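Local structure of lipase (Rhizopus chinensis, 6A0W) at residues K72-G77 and D98-I103; G77-T82 and F93-D98. The protein probably hydrolyses the ester bonds of triacylglycerols and related lipids, as a fungal class 3 lipase of the alpha/beta-hydrolase fold. All blocks are in the same frame, centred on the assembly; numbering follows the deposited sequence.

Interaction 1: residues K72-G77 and D98-I103; sequences KYVPDG and DAQKTI
D76 reaches from the loop after helix 68-73 to the turn that follows strand 90-97. Its CB points toward residues 98-103, and CG sits between the backbone N and the carbonyl carbon (chi1 82°), a crowded position that sends the carboxylate across. There CG lies 3.6 Å from A99 CB. OD2 accepts a hydrogen bond from A99 N at 2.8 Å on its syn lone pair, with an N-H...O angle of 158°; A99 CB stands 3.1 Å from the same OD2, and so small a side chain suits this approach. OD1 takes a hydrogen bond from S97 OG, so the two oxygens hold the end of strand 90-97 and the turn after it. D76 is the third residue of a type I beta turn, V74 to G77, closed by a 2.9 Å bond from G77 N to V74 O. The other loop joins strands 90-97 and 102-108 through a G1 bulge, in which K101 and T102 both face S97; K101, at its first position, takes the expected left-handed conformation, where glycine is usual. A water lies 2.9 Å from D76 O, to which it can donate, and accepts a hydrogen bond from D98 N. V74 packs on V50 of helix 38-53 and on L95.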
loop_
_atom_site.group_PDB
_atom_site.type_symbol
_atom_site.label_atom_id
_atom_site.label_comp_id
_atom_site.label_asym_id
_atom_site.label_seq_id
_atom_site.Cartn_x
_atom_site.Cartn_y
_atom_site.Cartn_z
ATOM N N LYS A 72 3.927 6.144 18.720
ATOM C CA LYS A 72 2.494 6.227 18.770
ATOM C C LYS A 72 1.825 4.915 18.368
ATOM O O LYS A 72 0.877 4.525 19.007
ATOM C CB LYS A 72 2.026 7.302 17.812
ATOM C CG LYS A 72 0.528 7.539 17.841
ATOM C CD LYS A 72 0.201 8.839 17.146
ATOM C CE LYS A 72 -1.245 9.184 17.395
ATOM N NZ LYS A 72 -1.417 10.625 17.086
ATOM N N TYR A 73 2.179 4.327 17.222
ATOM C CA TYR A 73 1.407 3.174 16.727
ATOM C C TYR A 73 1.993 1.803 17.137
ATOM O O TYR A 73 1.272 0.829 17.264
ATOM C CB TYR A 73 1.148 3.276 15.215
ATOM C CG TYR A 73 0.284 4.469 14.838
ATOM C CD1 TYR A 73 -1.089 4.481 15.142
ATOM C CD2 TYR A 73 0.840 5.624 14.252
ATOM C CE1 TYR A 73 -1.878 5.583 14.858
ATOM C CE2 TYR A 73 0.051 6.739 13.976
ATOM C CZ TYR A 73 -1.296 6.717 14.302
ATOM O OH TYR A 73 -2.102 7.791 14.026
ATOM N N VAL A 74 3.290 1.721 17.360
ATOM C CA VAL A 74 3.892 0.480 17.833
ATOM C C VAL A 74 4.906 0.776 18.933
ATOM O O VAL A 74 6.126 0.715 18.702
ATOM C CB VAL A 74 4.611 -0.301 16.723
ATOM C CG1 VAL A 74 4.791 -1.736 17.194
ATOM C CG2 VAL A 74 3.837 -0.252 15.413
ATOM N N PRO A 75 4.396 1.145 20.122
ATOM C CA PRO A 75 5.284 1.635 21.171
ATOM C C PRO A 75 6.316 0.605 21.588
ATOM O O PRO A 75 7.422 0.973 21.915
ATOM C CB PRO A 75 4.336 1.970 22.333
ATOM C CG PRO A 75 2.952 1.640 21.870
ATOM C CD PRO A 75 2.996 1.526 20.371
ATOM N N ASP A 76 5.983 -0.679 21.553
ATOM C CA ASP A 76 6.938 -1.705 21.955
ATOM C C ASP A 76 7.663 -2.300 20.745
ATOM O O ASP A 76 8.353 -3.317 20.866
ATOM C CB ASP A 76 6.220 -2.805 22.741
ATOM C CG ASP A 76 5.534 -3.830 21.833
ATOM O OD1 ASP A 76 5.030 -3.473 20.729
ATOM O OD2 ASP A 76 5.469 -5.000 22.246
ATOM N N GLY A 77 7.618 -1.620 19.605
ATOM C CA GLY A 77 8.246 -2.146 18.401
ATOM C C GLY A 77 9.733 -2.433 18.556
ATOM O O GLY A 77 10.460 -1.643 19.143
ATOM N N ASP A 98 5.604 -7.612 20.264
ATOM C CA ASP A 98 5.171 -8.716 21.061
ATOM C C ASP A 98 3.825 -8.393 21.646
ATOM O O ASP A 98 2.983 -9.227 21.728
ATOM C CB ASP A 98 6.171 -9.036 22.143
ATOM C CG ASP A 98 7.420 -9.610 21.586
ATOM O OD1 ASP A 98 7.341 -10.420 20.687
ATOM O OD2 ASP A 98 8.479 -9.231 22.024
ATOM N N ALA A 99 3.623 -7.147 22.003
ATOM C CA ALA A 99 2.348 -6.701 22.596
ATOM C C ALA A 99 1.202 -6.913 21.608
ATOM O O ALA A 99 0.155 -7.340 22.032
ATOM C CB ALA A 99 2.458 -5.257 22.981
ATOM N N GLN A 100 1.412 -6.655 20.341
ATOM C CA GLN A 100 0.331 -6.810 19.343
ATOM C C GLN A 100 0.440 -8.168 18.654
ATOM O O GLN A 100 -0.379 -8.420 17.795
ATOM C CB GLN A 100 0.418 -5.683 18.319
ATOM C CG GLN A 100 0.617 -4.317 18.945
ATOM C CD GLN A 100 0.239 -3.160 18.057
ATOM O OE1 GLN A 100 0.836 -2.101 18.110
ATOM N NE2 GLN A 100 -0.792 -3.346 17.256
ATOM N N LYS A 101 1.413 -8.983 19.027
ATOM C CA LYS A 101 1.656 -10.310 18.406
ATOM C C LYS A 101 1.666 -10.151 16.884
ATOM O O LYS A 101 0.962 -10.883 16.218
ATOM C CB LYS A 101 0.612 -11.317 18.884
ATOM C CG LYS A 101 0.748 -11.730 20.338
ATOM C CD LYS A 101 -0.305 -12.702 20.789
ATOM C CE LYS A 101 0.247 -14.083 21.069
ATOM N NZ LYS A 101 -0.782 -15.144 20.972
ATOM N N THR A 102 2.463 -9.239 16.371
ATOM C CA THR A 102 2.473 -8.954 14.925
ATOM C C THR A 102 3.907 -8.846 14.408
ATOM O O THR A 102 4.752 -8.313 15.116
ATOM C CB THR A 102 1.743 -7.629 14.638
ATOM O OG1 THR A 102 0.387 -7.678 15.055
ATOM C CG2 THR A 102 1.773 -7.202 13.191
ATOM N N ILE A 103 4.150 -9.398 13.247
ATOM C CA ILE A 103 5.430 -9.188 12.534
ATOM C C ILE A 103 5.091 -8.239 11.388
ATOM O O ILE A 103 4.263 -8.597 10.561
ATOM C CB ILE A 103 6.023 -10.503 12.012
ATOM C CG1 ILE A 103 6.339 -11.475 13.148
ATOM C CG2 ILE A 103 7.235 -10.214 11.159
ATOM C CD1 ILE A 103 6.369 -12.909 12.732
HETATM O O HOH W 1 8.260 -6.191 20.529
#

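Interaction 2: residues G77-T82 and F93-D98; sequences GKLIKT and FILRSD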
loop_
_atom_site.group_PDB
_atom_site.type_symbol
_atom_site.label_atom_id
_atom_site.label_comp_id
_atom_site.label_asym_id
_atom_site.label_seq_id
_atom_site.Cartn_x
_atom_site.Cartn_y
_atom_site.Cartn_z
ATOM N N GLY A 77 7.618 -1.620 19.605
ATOM C CA GLY A 77 8.246 -2.146 18.401
ATOM C C GLY A 77 9.733 -2.433 18.556
ATOM O O GLY A 77 10.460 -1.643 19.143
ATOM N N LYS A 78 10.181 -3.518 17.928
ATOM C CA LYS A 78 11.599 -3.868 17.750
ATOM C C LYS A 78 11.934 -4.078 16.282
ATOM O O LYS A 78 11.378 -4.955 15.598
ATOM C CB LYS A 78 11.928 -5.185 18.468
ATOM C CG LYS A 78 12.615 -5.040 19.810
ATOM C CD LYS A 78 11.654 -5.212 20.982
ATOM C CE LYS A 78 11.841 -6.559 21.671
ATOM N NZ LYS A 78 10.559 -7.051 22.255
ATOM N N LEU A 79 12.856 -3.283 15.783
ATOM C CA LEU A 79 13.302 -3.406 14.414
ATOM C C LEU A 79 14.140 -4.671 14.313
ATOM O O LEU A 79 15.080 -4.835 15.052
ATOM C CB LEU A 79 14.179 -2.224 14.023
ATOM C CG LEU A 79 13.397 -1.064 13.424
ATOM C CD1 LEU A 79 14.376 0.101 13.286
ATOM C CD2 LEU A 79 12.742 -1.440 12.087
ATOM N N ILE A 80 13.828 -5.524 13.358
ATOM C CA ILE A 80 14.585 -6.751 13.157
ATOM C C ILE A 80 15.574 -6.543 12.031
ATOM O O ILE A 80 16.712 -6.936 12.154
ATOM C CB ILE A 80 13.645 -7.933 12.823
ATOM C CG1 ILE A 80 12.532 -8.035 13.869
ATOM C CG2 ILE A 80 14.413 -9.255 12.755
ATOM C CD1 ILE A 80 13.034 -8.110 15.297
ATOM N N LYS A 81 15.207 -5.768 11.015
ATOM C CA LYS A 81 16.060 -5.616 9.859
ATOM C C LYS A 81 15.563 -4.436 9.069
ATOM O O LYS A 81 14.365 -4.286 8.928
ATOM C CB LYS A 81 15.925 -6.867 8.985
ATOM C CG LYS A 81 16.780 -6.878 7.716
ATOM C CD LYS A 81 18.099 -7.564 8.008
ATOM C CE LYS A 81 19.080 -7.511 6.848
ATOM N NZ LYS A 81 18.625 -8.250 5.641
ATOM N N THR A 82 16.469 -3.671 8.471
ATOM C CA THR A 82 16.112 -2.666 7.457
ATOM C C THR A 82 16.885 -2.960 6.191
ATOM O O THR A 82 17.820 -3.731 6.247
ATOM C CB THR A 82 16.428 -1.237 7.921
ATOM O OG1 THR A 82 17.832 -1.069 8.008
ATOM C CG2 THR A 82 15.842 -0.975 9.309
ATOM N N PHE A 93 11.567 -2.408 6.058
ATOM C CA PHE A 93 11.963 -2.953 7.317
ATOM C C PHE A 93 11.048 -4.081 7.754
ATOM O O PHE A 93 9.928 -4.204 7.274
ATOM C CB PHE A 93 12.028 -1.861 8.391
ATOM C CG PHE A 93 10.708 -1.214 8.727
ATOM C CD1 PHE A 93 9.881 -1.768 9.696
ATOM C CD2 PHE A 93 10.429 0.071 8.294
ATOM C CE1 PHE A 93 8.695 -1.142 10.047
ATOM C CE2 PHE A 93 9.259 0.725 8.667
ATOM C CZ PHE A 93 8.400 0.125 9.569
ATOM N N ILE A 94 11.523 -4.837 8.746
ATOM C CA ILE A 94 10.748 -5.822 9.431
ATOM C C ILE A 94 10.812 -5.352 10.872
ATOM O O ILE A 94 11.895 -5.095 11.398
ATOM C CB ILE A 94 11.428 -7.217 9.401
ATOM C CG1 ILE A 94 11.696 -7.700 7.973
ATOM C CG2 ILE A 94 10.647 -8.210 10.234
ATOM C CD1 ILE A 94 10.500 -7.631 7.101
ATOM N N LEU A 95 9.677 -5.438 11.538
ATOM C CA LEU A 95 9.501 -4.981 12.895
ATOM C C LEU A 95 8.604 -5.987 13.608
ATOM O O LEU A 95 7.623 -6.478 13.050
ATOM C CB LEU A 95 8.814 -3.612 12.874
ATOM C CG LEU A 95 8.493 -2.966 14.223
ATOM C CD1 LEU A 95 9.714 -2.156 14.645
ATOM C CD2 LEU A 95 7.280 -2.055 14.038
ATOM N N ARG A 96 8.901 -6.251 14.872
ATOM C CA ARG A 96 8.063 -7.110 15.665
ATOM C C ARG A 96 7.519 -6.350 16.879
ATOM O O ARG A 96 8.268 -5.638 17.581
ATOM C CB ARG A 96 8.847 -8.343 16.123
ATOM C CG ARG A 96 7.940 -9.408 16.705
ATOM C CD ARG A 96 8.705 -10.642 17.189
ATOM N NE ARG A 96 9.242 -10.400 18.507
ATOM C CZ ARG A 96 10.501 -10.062 18.787
ATOM N NH1 ARG A 96 11.470 -10.159 17.891
ATOM N NH2 ARG A 96 10.788 -9.684 20.024
ATOM N N SER A 97 6.227 -6.548 17.119
ATOM C CA SER A 97 5.548 -6.150 18.344
ATOM C C SER A 97 5.099 -7.415 19.069
ATOM O O SER A 97 4.166 -8.110 18.628
ATOM C CB SER A 97 4.302 -5.294 17.996
ATOM O OG SER A 97 3.532 -4.984 19.163
ATOM N N ASP A 98 5.604 -7.612 20.264
ATOM C CA ASP A 98 5.171 -8.716 21.061
ATOM C C ASP A 98 3.825 -8.393 21.646
ATOM O O ASP A 98 2.983 -9.227 21.728
ATOM C CB ASP A 98 6.171 -9.036 22.143
ATOM C CG ASP A 98 7.420 -9.610 21.586
ATOM O OD1 ASP A 98 7.341 -10.420 20.687
ATOM O OD2 ASP A 98 8.479 -9.231 22.024
HETATM O O HOH W 1 8.260 -6.191 20.529
#
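Strands 78-82 and 93-97 pair antiparallel in a beta hairpin at the sheet's edge. K78 and R96 form a hydrogen-bonded pair: K78 N gives to R96 O and R96 N to K78 O, each at 2.9 Å. A classic bulge sets I80 and K81 opposite I94, whose carbonyl oxygen takes a 2.8 Å bond from I80 N and a weak one from K81 N. On the face of L79, L95 and F93, the branched leucine tips suit an apolar layer: L79 CD2 lies 3.7 Å from F93 CD1, the side chains crossing at about a right angle. At the bulge, I80 points toward the partner strand and its CB meets I94 CG2 at 4.0 Å; both isoleucines touch V153 of helix 137-160. Beyond them, R96 bends at chi3 (82°) and grips D98 side-on, NE to OD1 at 2.9 Å and NH2 to OD2 on its syn lone pair. K78 runs beside R96 and brings NZ to D98 OD2 at 3.0 Å from above the carboxylate plane. Y164 also binds OD1, and Q157 holds R96 NH1. Since K78 NZ and R96 NH2 come within 3.5 Å, the shared carboxylate probably offsets their repulsion and should stay ionised.

Interaction 2 is nested within the chain loop that interaction 1 closes, and their centres lie about 9 Å apart. G77 and D98 belong to both: the first leads from the beta turn into the edge strand, the second follows directly on the neighbouring strand and starts the turn. S97 couples them further: its OG lies 2.6 Å from D76 OD1, and its O probably accepts a hydrogen bond from T102 N at 3.0 Å. The common water also accepts from K78 NZ and may tie the salt-bridge network to the D76 loop. Both contacts sit at the sheet's edge, their centres 18 to 19 Å from that of the chain; neither includes a residue of the probable catalytic triad.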